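Local structure of T cell receptor mu chain (Monodelphis domestica, 7L15) at residues Pro138-Val143 with Ile201-Lys206; Ala150-Asn155 with Ser188-Gly193. The protein pairs with a T cell receptor gamma chain to form the marsupial gamma mu T cell receptor, which probably takes part in antigen recognition. One frame throughout, in Å; residues are numbered along the deposited sequence.

Contact 1 of 2, residues Pro138-Val143 with Ile201-Lys206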
loop_
_atom_site.group_PDB
_atom_site.type_symbol
_atom_site.label_atom_id
_atom_site.label_comp_id
_atom_site.label_asym_id
_atom_site.label_seq_id
_atom_site.Cartn_x
_atom_site.Cartn_y
_atom_site.Cartn_z
ATOM N N PRO A 138 -19.079 17.216 -11.124
ATOM C CA PRO A 138 -19.535 16.153 -10.225
ATOM C C PRO A 138 -21.012 16.275 -9.900
ATOM O O PRO A 138 -21.638 17.328 -10.072
ATOM C CB PRO A 138 -18.699 16.381 -8.964
ATOM C CG PRO A 138 -18.470 17.876 -8.948
ATOM C CD PRO A 138 -18.262 18.224 -10.417
ATOM N N SER A 139 -21.563 15.162 -9.425
ATOM C CA SER A 139 -22.822 15.163 -8.695
ATOM C C SER A 139 -22.517 15.096 -7.203
ATOM O O SER A 139 -21.433 14.672 -6.796
ATOM C CB SER A 139 -23.712 13.987 -9.117
ATOM O OG SER A 139 -22.934 12.821 -9.327
ATOM N N VAL A 140 -23.472 15.552 -6.387
ATOM C CA VAL A 140 -23.242 15.736 -4.959
ATOM C C VAL A 140 -24.377 15.087 -4.175
ATOM O O VAL A 140 -25.551 15.379 -4.418
ATOM C CB VAL A 140 -23.109 17.230 -4.603
ATOM C CG1 VAL A 140 -22.898 17.409 -3.120
ATOM C CG2 VAL A 140 -21.954 17.852 -5.388
ATOM N N PHE A 141 -24.026 14.232 -3.216
ATOM C CA PHE A 141 -25.010 13.528 -2.408
ATOM C C PHE A 141 -24.650 13.658 -0.944
ATOM O O PHE A 141 -23.488 13.462 -0.575
ATOM C CB PHE A 141 -25.075 12.053 -2.799
ATOM C CG PHE A 141 -25.231 11.848 -4.266
ATOM C CD1 PHE A 141 -26.488 11.925 -4.858
ATOM C CD2 PHE A 141 -24.130 11.613 -5.064
ATOM C CE1 PHE A 141 -26.634 11.762 -6.246
ATOM C CE2 PHE A 141 -24.273 11.432 -6.447
ATOM C CZ PHE A 141 -25.529 11.506 -7.034
ATOM N N LEU A 142 -25.649 13.968 -0.114
ATOM C CA LEU A 142 -25.483 13.969 1.332
ATOM C C LEU A 142 -25.895 12.619 1.898
ATOM O O LEU A 142 -26.907 12.044 1.486
ATOM C CB LEU A 142 -26.322 15.071 1.980
ATOM C CG LEU A 142 -25.821 16.510 1.941
ATOM C CD1 LEU A 142 -26.933 17.437 2.414
ATOM C CD2 LEU A 142 -24.606 16.635 2.833
ATOM N N VAL A 143 -25.103 12.112 2.845
ATOM C CA VAL A 143 -25.422 10.879 3.547
ATOM C C VAL A 143 -25.143 11.104 5.021
ATOM O O VAL A 143 -24.193 11.802 5.390
ATOM C CB VAL A 143 -24.609 9.663 3.041
ATOM C CG1 VAL A 143 -25.246 8.364 3.552
ATOM C CG2 VAL A 143 -24.487 9.676 1.518
ATOM N N ILE A 201 -28.104 20.925 6.943
ATOM C CA ILE A 201 -26.752 20.740 6.439
ATOM C C ILE A 201 -26.748 21.002 4.940
ATOM O O ILE A 201 -27.697 20.651 4.228
ATOM C CB ILE A 201 -26.209 19.330 6.783
ATOM C CG1 ILE A 201 -24.790 19.154 6.248
ATOM C CG2 ILE A 201 -27.146 18.228 6.299
ATOM C CD1 ILE A 201 -23.833 20.171 6.823
ATOM N N THR A 202 -25.696 21.660 4.471
ATOM C CA THR A 202 -25.515 21.909 3.051
ATOM C C THR A 202 -24.104 21.511 2.667
ATOM O O THR A 202 -23.140 21.913 3.324
ATOM C CB THR A 202 -25.757 23.386 2.695
ATOM O OG1 THR A 202 -27.144 23.700 2.870
ATOM C CG2 THR A 202 -25.353 23.660 1.248
ATOM N N CYS A 203 -23.979 20.723 1.613
ATOM C CA CYS A 203 -22.680 20.447 1.037
ATOM C C CYS A 203 -22.558 21.229 -0.257
ATOM O O CYS A 203 -23.422 21.126 -1.131
ATOM C CB CYS A 203 -22.480 18.960 0.768
ATOM S SG CYS A 203 -20.813 18.699 0.215
ATOM N N SER A 204 -21.490 21.993 -0.386
ATOM C CA SER A 204 -21.346 22.905 -1.503
ATOM C C SER A 204 -20.000 22.669 -2.171
ATOM O O SER A 204 -18.959 22.711 -1.506
ATOM C CB SER A 204 -21.477 24.350 -1.032
ATOM O OG SER A 204 -20.971 25.218 -2.027
ATOM N N VAL A 205 -20.026 22.425 -3.482
ATOM C CA VAL A 205 -18.850 22.038 -4.252
ATOM C C VAL A 205 -18.621 23.051 -5.361
ATOM O O VAL A 205 -19.562 23.438 -6.063
ATOM C CB VAL A 205 -19.012 20.620 -4.837
ATOM C CG1 VAL A 205 -17.828 20.265 -5.731
ATOM C CG2 VAL A 205 -19.163 19.606 -3.708
ATOM N N LYS A 206 -17.374 23.471 -5.521
ATOM C CA LYS A 206 -16.976 24.375 -6.589
ATOM C C LYS A 206 -15.997 23.630 -7.481
ATOM O O LYS A 206 -15.013 23.063 -6.997
ATOM C CB LYS A 206 -16.355 25.658 -6.030
ATOM C CG LYS A 206 -17.385 26.725 -5.676
ATOM C CD LYS A 206 -16.846 27.703 -4.647
ATOM C CE LYS A 206 -17.656 28.995 -4.611
ATOM N NZ LYS A 206 -16.779 30.215 -4.617
#

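Contact 2 of 2, residues Ala150-Asn155 with Ser188-Gly193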
loop_
_atom_site.group_PDB
_atom_site.type_symbol
_atom_site.label_atom_id
_atom_site.label_comp_id
_atom_site.label_asym_id
_atom_site.label_seq_id
_atom_site.Cartn_x
_atom_site.Cartn_y
_atom_site.Cartn_z
ATOM N N ALA A 150 -21.541 12.551 5.675
ATOM C CA ALA A 150 -20.631 12.375 4.561
ATOM C C ALA A 150 -21.220 13.102 3.368
ATOM O O ALA A 150 -22.418 13.011 3.104
ATOM C CB ALA A 150 -20.417 10.890 4.215
ATOM N N CYS A 151 -20.383 13.832 2.662
ATOM C CA CYS A 151 -20.768 14.437 1.402
ATOM C C CYS A 151 -20.066 13.657 0.295
ATOM O O CYS A 151 -18.839 13.639 0.233
ATOM C CB CYS A 151 -20.404 15.924 1.394
ATOM S SG CYS A 151 -20.763 16.692 -0.135
ATOM N N LEU A 152 -20.841 12.990 -0.556
ATOM C CA LEU A 152 -20.307 12.120 -1.596
ATOM C C LEU A 152 -20.280 12.879 -2.914
ATOM O O LEU A 152 -21.313 13.384 -3.364
ATOM C CB LEU A 152 -21.153 10.854 -1.718
ATOM C CG LEU A 152 -21.016 10.027 -2.989
ATOM C CD1 LEU A 152 -19.614 9.530 -3.126
ATOM C CD2 LEU A 152 -21.985 8.838 -2.904
ATOM N N ILE A 153 -19.112 12.934 -3.543
ATOM C CA ILE A 153 -18.881 13.752 -4.727
ATOM C C ILE A 153 -18.353 12.835 -5.829
ATOM O O ILE A 153 -17.211 12.361 -5.744
ATOM C CB ILE A 153 -17.899 14.886 -4.419
ATOM C CG1 ILE A 153 -18.423 15.685 -3.228
ATOM C CG2 ILE A 153 -17.698 15.785 -5.658
ATOM C CD1 ILE A 153 -17.346 16.514 -2.546
ATOM N N ARG A 154 -19.159 12.592 -6.872
ATOM C CA ARG A 154 -18.888 11.489 -7.798
ATOM C C ARG A 154 -18.558 11.953 -9.207
ATOM O O ARG A 154 -19.318 12.703 -9.826
ATOM C CB ARG A 154 -20.061 10.515 -7.868
ATOM C CG ARG A 154 -20.282 9.793 -6.577
ATOM C CD ARG A 154 -20.625 8.320 -6.729
ATOM N NE ARG A 154 -20.422 7.791 -8.068
ATOM C CZ ARG A 154 -21.323 7.072 -8.727
ATOM N NH1 ARG A 154 -21.044 6.624 -9.936
ATOM N NH2 ARG A 154 -22.495 6.776 -8.165
ATOM N N ASN A 155 -17.431 11.465 -9.712
ATOM C CA ASN A 155 -17.104 11.501 -11.127
ATOM C C ASN A 155 -16.972 12.943 -11.602
ATOM O O ASN A 155 -17.895 13.542 -12.172
ATOM C CB ASN A 155 -18.135 10.681 -11.902
ATOM C CG ASN A 155 -18.250 9.252 -11.351
ATOM O OD1 ASN A 155 -19.344 8.773 -11.040
ATOM N ND2 ASN A 155 -17.112 8.585 -11.205
ATOM N N SER A 188 -13.541 10.744 -7.658
ATOM C CA SER A 188 -14.658 10.871 -6.750
ATOM C C SER A 188 -14.067 11.184 -5.379
ATOM O O SER A 188 -12.862 11.064 -5.156
ATOM C CB SER A 188 -15.556 9.612 -6.769
ATOM O OG SER A 188 -15.029 8.571 -5.970
ATOM N N ALA A 189 -14.905 11.656 -4.474
ATOM C CA ALA A 189 -14.362 12.186 -3.241
ATOM C C ALA A 189 -15.447 12.139 -2.190
ATOM O O ALA A 189 -16.644 12.115 -2.502
ATOM C CB ALA A 189 -13.836 13.619 -3.426
ATOM N N ILE A 190 -15.002 12.099 -0.941
ATOM C CA ILE A 190 -15.872 12.107 0.221
ATOM C C ILE A 190 -15.361 13.172 1.166
ATOM O O ILE A 190 -14.170 13.188 1.495
ATOM C CB ILE A 190 -15.917 10.738 0.926
ATOM C CG1 ILE A 190 -16.663 9.740 0.051
ATOM C CG2 ILE A 190 -16.601 10.863 2.286
ATOM C CD1 ILE A 190 -16.732 8.441 0.644
ATOM N N HIS A 191 -16.256 14.060 1.591
ATOM C CA HIS A 191 -15.976 15.093 2.574
ATOM C C HIS A 191 -16.773 14.762 3.835
ATOM O O HIS A 191 -18.006 14.688 3.785
ATOM C CB HIS A 191 -16.363 16.460 2.003
ATOM C CG HIS A 191 -15.847 17.633 2.778
ATOM N ND1 HIS A 191 -14.503 17.861 2.978
ATOM C CD2 HIS A 191 -16.494 18.670 3.359
ATOM C CE1 HIS A 191 -14.344 18.973 3.671
ATOM N NE2 HIS A 191 -15.538 19.487 3.912
ATOM N N ILE A 192 -16.077 14.572 4.957
ATOM C CA ILE A 192 -16.682 14.116 6.205
ATOM C C ILE A 192 -16.789 15.283 7.177
ATOM O O ILE A 192 -15.888 16.127 7.245
ATOM C CB ILE A 192 -15.858 12.968 6.811
ATOM C CG1 ILE A 192 -15.925 11.740 5.901
ATOM C CG2 ILE A 192 -16.348 12.634 8.197
ATOM C CD1 ILE A 192 -17.246 11.058 5.910
ATOM N N GLY A 193 -17.888 15.333 7.931
ATOM C CA GLY A 193 -18.013 16.320 8.984
ATOM C C GLY A 193 -18.922 15.821 10.085
ATOM O O GLY A 193 -19.546 14.767 9.966
#

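Contact 1 of 2, residues Pro138-Val143 with Ile201-Lys206
Phe141, which carries the one aromatic ring here, leaves the backbone away from strand 201-206, and its side chain packs on Gln139 of the gamma chain; the saturated, puckered Pro138 ring is the ring that comes within contact distance of the other strand, by its CG tip. This is the face-to-face contact of an immunoglobulin C1-set sandwich: the strand axes stay 7.9 Å apart at their closest, too far for backbone pairing, and their directions differ by 155°, so these two strands meet mainly through apolar side chains. Pro138 CG meets Val205 CG1 tip to tip at 4.1 Å. Next along, the Val140 and Val205 side chains run alongside each other, pointing opposite ways, with Val140 CG2 3.7 Å from Val205 CG2; both methyls are the branches beside the backbone N. The other branch of Val140, CG1, anti to its N (chi1 179°), lies 4.1 Å from Cys203 SG, which is bonded to Cys151. Val140 also packs on Ile212 and Leu142 on Met214, both of strand 210-216. The extended Leu142 side chain (chi2 170°) splits its two methyls: CD2 rests 3.8 Å from Cys203 CB, while the side chain lies aslant that of Ile201, with Leu142 CD1 4.0 Å from Ile201 CG2 and 3.8 Å from Ile201 O.

Contact 2 of 2, residues Ala150-Asn155 with Ser188-Gly193
Segments 150-155 and 188-193 run antiparallel, their strand axes 4.6 Å apart at closest and their directions differing by 166°, as adjacent strands in one sheet of the immunoglobulin C1-set sandwich. Two hydrogen-bonded pairs set the register. Cys151 N donates to His191 O at 2.8 Å, and His191 N returns a bond to Cys151 O at 2.9 Å. Ile153 N reaches Ala189 O at 2.8 Å, whereas the return bond, Ala189 N to Ile153 O, is short at 2.7 Å but more bent (142°). Ile153 O additionally receives a CA-H contact from Ser188 CA at 3.1 Å. Cys151, Ile153, Ala189 and His191 share the sandwich interior: Cys151 CB and His191 CB lie side by side at 4.1 Å, and the His191 side chain, its CG anti to the backbone N, packs on Val163 and Leu165 while NE2 hydrogen-bonds to Gln175 OE1. The other face, with Ala150, Leu152, Ile190 and Ile192, turns toward the gamma chain, whose Trp189 packs on Ile190 and hydrogen-bonds through NE1 to Ser188 OG. Arg154 makes a salt bridge to Glu136 of that chain; its NE and NH1 also make weak hydrogen bonds to Asn155 OD1, while Asn155 ND2 is held by Thr186 OG1. On this face Ile192 bends back (chi2 -72°), placing CD1 3.6 Å from Ala150 CB.

In the fold
Both contacts belong to the C1-set domain, with centres about 7 Å apart. The chain visits their segments in the order 138-143, 150-155, 188-193, 201-206, so contact 2 falls within the span that contact 1 brackets. Strands 139-145, 148-156 and 187-194 are consecutive neighbours in one four-stranded sheet, while 201-207 belongs to the facing sheet. Contact 2 is therefore pairing within a sheet and contact 1 packing between sheets. The Cys151-Cys203 disulfide (SG to SG 2.0 Å) ties one to the other. Pro138 CB against Ile153 CG2 at 3.5 Å adds to the shared core, and the opposite face of the first sheet meets the gamma chain in the heterodimer.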